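Local coordinates for ABM domain-containing protein (Deinococcus radiodurans, PDB 3E8O) that is of unknown function but is probably an antibiotic biosynthesis monooxygenase with a dimeric ferredoxin-like fold, at residues 40-44 and 55-59; 18-22 and 72-77. One frame throughout, in Å; residues are numbered along the deposited sequence.

Contact 1 of 2, residues 40-44 and 55-59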
ATOM      1  N   LEU A  40       4.756  12.153   6.843  1.00 12.58           N
ATOM      2  CA  LEU A  40       4.414  10.744   6.704  1.00 10.91           C
ATOM      3  C   LEU A  40       5.574   9.822   7.135  1.00 11.17           C
ATOM      4  O   LEU A  40       5.387   8.842   7.826  1.00 10.96           O
ATOM      5  CB  LEU A  40       3.926  10.414   5.288  1.00 10.48           C
ATOM      6  CG  LEU A  40       2.546  10.927   4.890  1.00 10.59           C
ATOM      7  CD1 LEU A  40       2.312  10.768   3.397  1.00 11.39           C
ATOM      8  CD2 LEU A  40       1.444  10.196   5.713  1.00 14.14           C
ATOM      9  N   VAL A  41       6.777  10.177   6.715  1.00 11.39           N
ATOM     10  CA  VAL A  41       7.958   9.380   7.068  1.00 12.05           C
ATOM     11  C   VAL A  41       8.142   9.409   8.589  1.00 12.65           C
ATOM     12  O   VAL A  41       8.471   8.388   9.209  1.00 13.28           O
ATOM     13  CB  VAL A  41       9.198   9.885   6.279  1.00 12.94           C
ATOM     14  CG1 VAL A  41      10.487   9.317   6.854  1.00 16.12           C
ATOM     15  CG2 VAL A  41       9.030   9.525   4.787  1.00 13.62           C
ATOM     16  N   HIS A  42       7.889  10.569   9.192  1.00 12.68           N
ATOM     17  CA  HIS A  42       8.035  10.727  10.648  1.00 14.95           C
ATOM     18  C   HIS A  42       7.020   9.870  11.391  1.00 14.27           C
ATOM     19  O   HIS A  42       7.361   9.149  12.337  1.00 15.91           O
ATOM     20  CB  HIS A  42       7.928  12.184  11.082  1.00 16.47           C
ATOM     21  CG  HIS A  42       7.981  12.372  12.564  1.00 28.37           C
ATOM     22  ND1 HIS A  42       6.873  12.211  13.377  1.00 38.54           N
ATOM     23  CD2 HIS A  42       9.015  12.676  13.382  1.00 34.49           C
ATOM     24  CE1 HIS A  42       7.232  12.408  14.636  1.00 39.88           C
ATOM     25  NE2 HIS A  42       8.525  12.693  14.664  1.00 38.30           N
ATOM     26  N   ILE A  43       5.780   9.933  10.932  1.00 14.11           N
ATOM     27  CA  ILE A  43       4.670   9.152  11.534  1.00 16.20           C
ATOM     28  C   ILE A  43       4.961   7.648  11.428  1.00 13.31           C
ATOM     29  O   ILE A  43       4.765   6.880  12.358  1.00 15.02           O
ATOM     30  CB  ILE A  43       3.329   9.491  10.866  1.00 19.34           C
ATOM     31  CG1 ILE A  43       2.916  10.944  11.182  1.00 18.75           C
ATOM     32  CG2 ILE A  43       2.238   8.516  11.309  1.00 22.22           C
ATOM     33  CD1 ILE A  43       1.924  11.546  10.081  1.00 23.39           C
ATOM     34  N   ALA A  44       5.470   7.232  10.282  1.00 12.42           N
ATOM     35  CA  ALA A  44       5.792   5.816  10.083  1.00 12.05           C
ATOM     36  C   ALA A  44       6.890   5.332  11.021  1.00 14.31           C
ATOM     37  O   ALA A  44       6.793   4.257  11.582  1.00 15.04           O
ATOM     38  CB  ALA A  44       6.154   5.550   8.586  1.00 11.59           C
ATOM     39  N   LEU A  55       3.228  -3.804  10.527  1.00 10.23           N
ATOM     40  CA  LEU A  55       3.645  -3.143   9.283  1.00  9.92           C
ATOM     41  C   LEU A  55       3.060  -1.740   9.257  1.00  9.54           C
ATOM     42  O   LEU A  55       1.903  -1.538   9.597  1.00  9.83           O
ATOM     43  CB  LEU A  55       3.109  -3.874   8.058  1.00 11.66           C
ATOM     44  CG  LEU A  55       3.624  -3.379   6.699  1.00 12.30           C
ATOM     45  CD1 LEU A  55       5.107  -3.683   6.503  1.00 15.64           C
ATOM     46  CD2 LEU A  55       2.779  -4.000   5.590  1.00 16.26           C
ATOM     47  N   TYR A  56       3.860  -0.784   8.847  1.00  9.31           N
ATOM     48  CA  TYR A  56       3.383   0.600   8.618  1.00  9.68           C
ATOM     49  C   TYR A  56       4.253   1.208   7.536  1.00 10.41           C
ATOM     50  O   TYR A  56       5.414   1.508   7.744  1.00 11.90           O
ATOM     51  CB  TYR A  56       3.439   1.428   9.898  1.00  9.72           C
ATOM     52  CG  TYR A  56       2.598   2.681   9.846  1.00 10.16           C
ATOM     53  CD1 TYR A  56       3.021   3.794   9.189  1.00 12.44           C
ATOM     54  CD2 TYR A  56       1.414   2.774  10.553  1.00 11.06           C
ATOM     55  CE1 TYR A  56       2.256   4.942   9.148  1.00 12.48           C
ATOM     56  CE2 TYR A  56       0.663   3.909  10.542  1.00 11.98           C
ATOM     57  CZ  TYR A  56       1.083   5.010   9.847  1.00 10.33           C
ATOM     58  OH  TYR A  56       0.384   6.192   9.776  1.00 13.86           O
ATOM     59  N   LEU A  57       3.677   1.324   6.359  1.00  9.09           N
ATOM     60  CA  LEU A  57       4.343   1.870   5.189  1.00  9.48           C
ATOM     61  C   LEU A  57       3.597   3.092   4.656  1.00  8.63           C
ATOM     62  O   LEU A  57       2.369   3.138   4.595  1.00 10.36           O
ATOM     63  CB  LEU A  57       4.374   0.840   4.050  1.00 10.81           C
ATOM     64  CG  LEU A  57       5.071  -0.470   4.296  1.00 12.63           C
ATOM     65  CD1 LEU A  57       4.821  -1.446   3.125  1.00 11.22           C
ATOM     66  CD2 LEU A  57       6.540  -0.260   4.542  1.00 14.92           C
ATOM     67  N   VAL A  58       4.388   4.089   4.286  1.00  8.44           N
ATOM     68  CA  VAL A  58       3.878   5.283   3.668  1.00  9.46           C
ATOM     69  C   VAL A  58       4.515   5.379   2.285  1.00  9.38           C
ATOM     70  O   VAL A  58       5.730   5.192   2.135  1.00  9.31           O
ATOM     71  CB  VAL A  58       4.121   6.534   4.503  1.00  9.45           C
ATOM     72  CG1 VAL A  58       3.291   6.489   5.799  1.00  9.68           C
ATOM     73  CG2 VAL A  58       5.657   6.821   4.864  1.00 10.89           C
ATOM     74  N   SER A  59       3.692   5.574   1.261  1.00  8.82           N
ATOM     75  CA  SER A  59       4.172   5.487  -0.137  1.00  7.99           C
ATOM     76  C   SER A  59       3.466   6.489  -1.020  1.00  7.81           C
ATOM     77  O   SER A  59       2.419   7.015  -0.677  1.00  9.45           O
ATOM     78  CB  SER A  59       4.025   4.036  -0.652  1.00  7.91           C
ATOM     79  OG  SER A  59       2.657   3.614  -0.696  1.00  8.94           O
TER

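Contact 2 of 2, residues 18-22 and 72-77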
ATOM      1  N   THR A  18      -7.216 -11.781  15.423  1.00 29.17           N
ATOM      2  CA  THR A  18      -7.272 -11.664  13.920  1.00 25.36           C
ATOM      3  C   THR A  18      -6.537 -10.403  13.476  1.00 21.86           C
ATOM      4  O   THR A  18      -6.822  -9.318  13.974  1.00 20.36           O
ATOM      5  CB  THR A  18      -8.726 -11.605  13.383  1.00 27.02           C
ATOM      6  OG1 THR A  18      -9.473 -12.755  13.840  1.00 31.04           O
ATOM      7  CG2 THR A  18      -8.734 -11.510  11.814  1.00 23.49           C
HETATM    8  N   MSE A  19      -5.565 -10.586  12.568  1.00 19.09           N
HETATM    9  CA  MSE A  19      -4.780  -9.449  12.048  0.70 15.63           C
HETATM   10  C   MSE A  19      -5.724  -8.516  11.342  1.00 13.28           C
HETATM   11  O   MSE A  19      -6.754  -8.928  10.798  1.00 14.53           O
HETATM   12  CB  MSE A  19      -3.675  -9.864  11.089  0.70 15.94           C
HETATM   13  CG  MSE A  19      -2.656  -8.779  10.771  0.70 15.04           C
HETATM   14 SE   MSE A  19      -1.193  -9.331   9.572  0.53 17.61          SE
HETATM   15  CE  MSE A  19      -2.115  -9.086   7.929  0.70 18.34           C
ATOM     16  N   VAL A  20      -5.378  -7.253  11.369  1.00 11.04           N
ATOM     17  CA  VAL A  20      -6.190  -6.201  10.734  1.00  9.76           C
ATOM     18  C   VAL A  20      -5.315  -5.442   9.748  1.00  9.07           C
ATOM     19  O   VAL A  20      -4.177  -5.072  10.060  1.00 10.96           O
ATOM     20  CB  VAL A  20      -6.724  -5.193  11.771  1.00 11.12           C
ATOM     21  CG1 VAL A  20      -7.579  -4.113  11.129  1.00 13.72           C
ATOM     22  CG2 VAL A  20      -7.506  -5.951  12.854  1.00 14.77           C
ATOM     23  N   ILE A  21      -5.865  -5.210   8.567  1.00  9.17           N
ATOM     24  CA  ILE A  21      -5.201  -4.437   7.524  1.00 10.12           C
ATOM     25  C   ILE A  21      -5.894  -3.112   7.389  1.00 11.44           C
ATOM     26  O   ILE A  21      -7.115  -3.065   7.284  1.00 13.39           O
ATOM     27  CB  ILE A  21      -5.292  -5.159   6.198  1.00 11.37           C
ATOM     28  CG1 ILE A  21      -4.497  -6.480   6.242  1.00 14.91           C
ATOM     29  CG2 ILE A  21      -4.859  -4.219   5.060  1.00 14.11           C
ATOM     30  CD1 ILE A  21      -4.717  -7.362   4.986  1.00 19.47           C
ATOM     31  N   SER A  22      -5.114  -2.040   7.419  1.00  9.73           N
ATOM     32  CA  SER A  22      -5.642  -0.672   7.165  1.00 10.44           C
ATOM     33  C   SER A  22      -5.115  -0.160   5.836  1.00 11.10           C
ATOM     34  O   SER A  22      -3.926  -0.335   5.511  1.00 11.24           O
ATOM     35  CB  SER A  22      -5.161   0.281   8.261  1.00 13.38           C
ATOM     36  OG  SER A  22      -5.847   1.525   8.269  1.00 18.09           O
ATOM     37  N   GLU A  72      -1.094  -0.421   6.658  1.00  8.88           N
ATOM     38  CA  GLU A  72      -0.794  -0.864   8.023  1.00  8.98           C
ATOM     39  C   GLU A  72      -1.316  -2.258   8.282  1.00  8.49           C
ATOM     40  O   GLU A  72      -2.389  -2.600   7.842  1.00  9.60           O
ATOM     41  CB  GLU A  72      -1.452   0.072   9.087  1.00  9.32           C
ATOM     42  CG  GLU A  72      -1.421   1.544   8.768  1.00 10.34           C
ATOM     43  CD  GLU A  72      -2.191   2.445   9.693  1.00  9.93           C
ATOM     44  OE1 GLU A  72      -2.308   2.117  10.899  1.00 11.03           O
ATOM     45  OE2 GLU A  72      -2.641   3.533   9.222  1.00 11.93           O
ATOM     46  N   HIS A  73      -0.540  -3.022   9.045  1.00  9.27           N
ATOM     47  CA  HIS A  73      -0.979  -4.321   9.563  1.00 10.00           C
ATOM     48  C   HIS A  73      -0.838  -4.289  11.070  1.00  9.47           C
ATOM     49  O   HIS A  73       0.206  -3.936  11.590  1.00 11.22           O
ATOM     50  CB  HIS A  73      -0.151  -5.497   9.025  1.00 10.12           C
ATOM     51  CG  HIS A  73      -0.249  -5.696   7.560  1.00 11.18           C
ATOM     52  ND1 HIS A  73       0.502  -6.657   6.922  1.00 12.51           N
ATOM     53  CD2 HIS A  73      -0.968  -5.060   6.599  1.00 10.52           C
ATOM     54  CE1 HIS A  73       0.216  -6.623   5.629  1.00 12.51           C
ATOM     55  NE2 HIS A  73      -0.660  -5.659   5.405  1.00 12.65           N
ATOM     56  N   TRP A  74      -1.930  -4.589  11.756  1.00  9.00           N
ATOM     57  CA  TRP A  74      -2.018  -4.607  13.234  1.00 10.03           C
ATOM     58  C   TRP A  74      -2.347  -5.993  13.707  1.00 11.04           C
ATOM     59  O   TRP A  74      -3.150  -6.707  13.112  1.00 10.20           O
ATOM     60  CB  TRP A  74      -3.105  -3.616  13.708  1.00 11.72           C
ATOM     61  CG  TRP A  74      -2.703  -2.181  13.472  1.00 10.74           C
ATOM     62  CD1 TRP A  74      -3.015  -1.411  12.386  1.00 10.86           C
ATOM     63  CD2 TRP A  74      -1.849  -1.387  14.296  1.00 10.78           C
ATOM     64  NE1 TRP A  74      -2.377  -0.198  12.471  1.00 10.99           N
ATOM     65  CE2 TRP A  74      -1.668  -0.147  13.644  1.00 11.12           C
ATOM     66  CE3 TRP A  74      -1.203  -1.607  15.519  1.00 11.23           C
ATOM     67  CZ2 TRP A  74      -0.876   0.850  14.156  1.00 13.03           C
ATOM     68  CZ3 TRP A  74      -0.415  -0.599  16.022  1.00 11.48           C
ATOM     69  CH2 TRP A  74      -0.256   0.593  15.352  1.00 13.16           C
ATOM     70  N   ASP A  75      -1.792  -6.360  14.850  1.00 10.92           N
ATOM     71  CA  ASP A  75      -1.995  -7.714  15.368  1.00 12.31           C
ATOM     72  C   ASP A  75      -3.452  -8.004  15.636  1.00 12.37           C
ATOM     73  O   ASP A  75      -3.917  -9.097  15.471  1.00 14.22           O
ATOM     74  CB  ASP A  75      -1.188  -7.927  16.638  1.00 15.48           C
ATOM     75  CG  ASP A  75      -1.298  -9.310  17.128  1.00 23.37           C
ATOM     76  OD1 ASP A  75      -0.760 -10.219  16.454  1.00 31.27           O
ATOM     77  OD2 ASP A  75      -2.003  -9.487  18.144  1.00 24.95           O
ATOM     78  N   ASN A  76      -4.164  -6.976  16.110  1.00 12.61           N
ATOM     79  CA  ASN A  76      -5.584  -7.107  16.417  1.00 12.63           C
ATOM     80  C   ASN A  76      -6.212  -5.734  16.460  1.00 12.10           C
ATOM     81  O   ASN A  76      -5.532  -4.706  16.464  1.00 12.16           O
ATOM     82  CB  ASN A  76      -5.799  -7.875  17.713  1.00 13.71           C
ATOM     83  CG  ASN A  76      -5.051  -7.265  18.866  1.00 15.69           C
ATOM     84  OD1 ASN A  76      -5.413  -6.215  19.344  1.00 21.38           O
ATOM     85  ND2 ASN A  76      -3.942  -7.879  19.263  1.00 24.42           N
ATOM     86  N   LEU A  77      -7.536  -5.732  16.439  1.00 14.32           N
ATOM     87  CA  LEU A  77      -8.301  -4.493  16.465  1.00 14.42           C
ATOM     88  C   LEU A  77      -8.029  -3.638  17.673  1.00 14.75           C
ATOM     89  O   LEU A  77      -7.949  -2.422  17.578  1.00 14.39           O
ATOM     90  CB  LEU A  77      -9.803  -4.731  16.372  1.00 16.61           C
ATOM     91  CG  LEU A  77     -10.364  -4.970  14.999  1.00 20.83           C
ATOM     92  CD1 LEU A  77     -11.843  -5.444  15.098  1.00 24.51           C
ATOM     93  CD2 LEU A  77     -10.270  -3.717  14.138  1.00 20.81           C
TER
HETATM   94  O   HOH W   1      -8.860  -8.231  15.510  1.00 23.56           O
HETATM   95  O   HOH W   2      -4.049   3.104   6.897  1.00 13.89           O

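Contact 1 of 2, residues 40-44 and 55-59
Tyr56 and Val58, alternate residues of strand 53-61, rise from the sheet and meet Leu40, Ile43 and Ala44 on the underside of helix 33-47. The 40-44 and 55-59 axes run antiparallel at 174° and come within 8.1 Å, an approach to which the small side chain of Ala44 probably contributes. At Tyr56, CG lies anti to the backbone N (chi1 -162°), and the ring slants past Ala44 toward Ile43, with Ala44 CB 3.6 Å from Tyr56 CD1. Ala44 CA comes just as near that ring atom, meeting the ring obliquely. Further out, the CG2 branch of Ile43 bears on the phenol end, 3.3 Å from Tyr56 OH. That hydroxyl hydrogen-bonds to an unidentified bound molecule, and the backbone O of Tyr56 accepts from Arg48. Leu57 turns to the other side of the sheet, where it packs on Asp61 of the second subunit. Val58 then packs under Leu40, one turn earlier in the helix. Its CB stands 4.0 Å from Leu40 CB, and its CG1 also reaches Leu40. Its CG2 branch, set between the backbone N and the carbonyl carbon, nestles 3.6 Å from Leu40 O and 4.0 Å from Ala44 CB, with Val41 CG2 at its margin. Ser59 again faces the other way, and its OG hydrogen-bonds to Ser59 OG of the second subunit. Between these two segments the contact is van der Waals packing without hydrogen bonds: Leu40 O, though touched by Val58, accepts the helical bond from Ala44 N. The phenol is its polar end, the ring wedged against the helix while the hydroxyl meets the unidentified molecule, probably from crystallisation, which may mark a pocket between helix and sheet of this ferredoxin-like fold.

Contact 2 of 2, residues 18-22 and 72-77
The His73 ring carries the selenomethionine methyl of Met19 over one face in one of two modelled conformers of Met19: there Met19 CE sits 3.7 Å above the ring plane, offset toward the rim, in a CH-pi contact 22° off the normal. In that conformer the bend of the Met19 chain at chi3 (83°) brings the methyl over the imidazole, while Ile21 CG1 approaches His73 CD2 obliquely from alongside. On the other side of the sheet, the Trp74 indole has the Glu72 carboxylate at its edge and in its plane. Trp74 NE1 donates to Glu72 OE1 over 2.8 Å, at an N-H...O angle of 165°, meeting the anti side of that oxygen and helping to fix the carboxylate. The other oxygen, Glu72 OE2, accepts from a water that in turn accepts from Ser22 OG. Four backbone bonds join the antiparallel strands in two reciprocal pairs, Val20 with Trp74 and Ser22 with Glu72; Ile21 and His73 form the non-hydrogen-bonded pair between them. Beyond the ladder, Val20 CG2 packs 3.7 Å from Leu77 CG, the side chains crossing at about a right angle. A second water bridges Thr18 O and Leu77 N, and Asn76 N-caps helix 77-84 through OD1 to Ala79 N. These are the two central strands of the ferredoxin-like sheet: strand 53-61 borders 67-74, and strand 105-110 borders 20-27. Helix 77-84 packs on Val20 and Trp74, whose ring also meets His83; on the opposite face His73 stacks edge-to-face with His23 of the second subunit.

How the contacts relate
From the N terminus, strand 20-27 enters the sheet and leads into helix 33-47, which turns the chain back to strand 53-61; contact 1 closes this short loop by laying 40-44 over 55-59. The chain then passes to strand 67-74, and contact 2 closes a longer loop by pairing 72-77 with 18-22. Contact 1 therefore lies wholly within the loop of contact 2, and the two do not cross. Contact 1 ties helix 33-47 to the outermost strand of this chain's sheet, 53-61; contact 2 pairs the two central strands. The junction of 53-61 with 67-74 links them: Leu55 O probably accepts from His73 N (2.9 Å), and Tyr56 CE2 packs 3.3 Å from Glu72 CD.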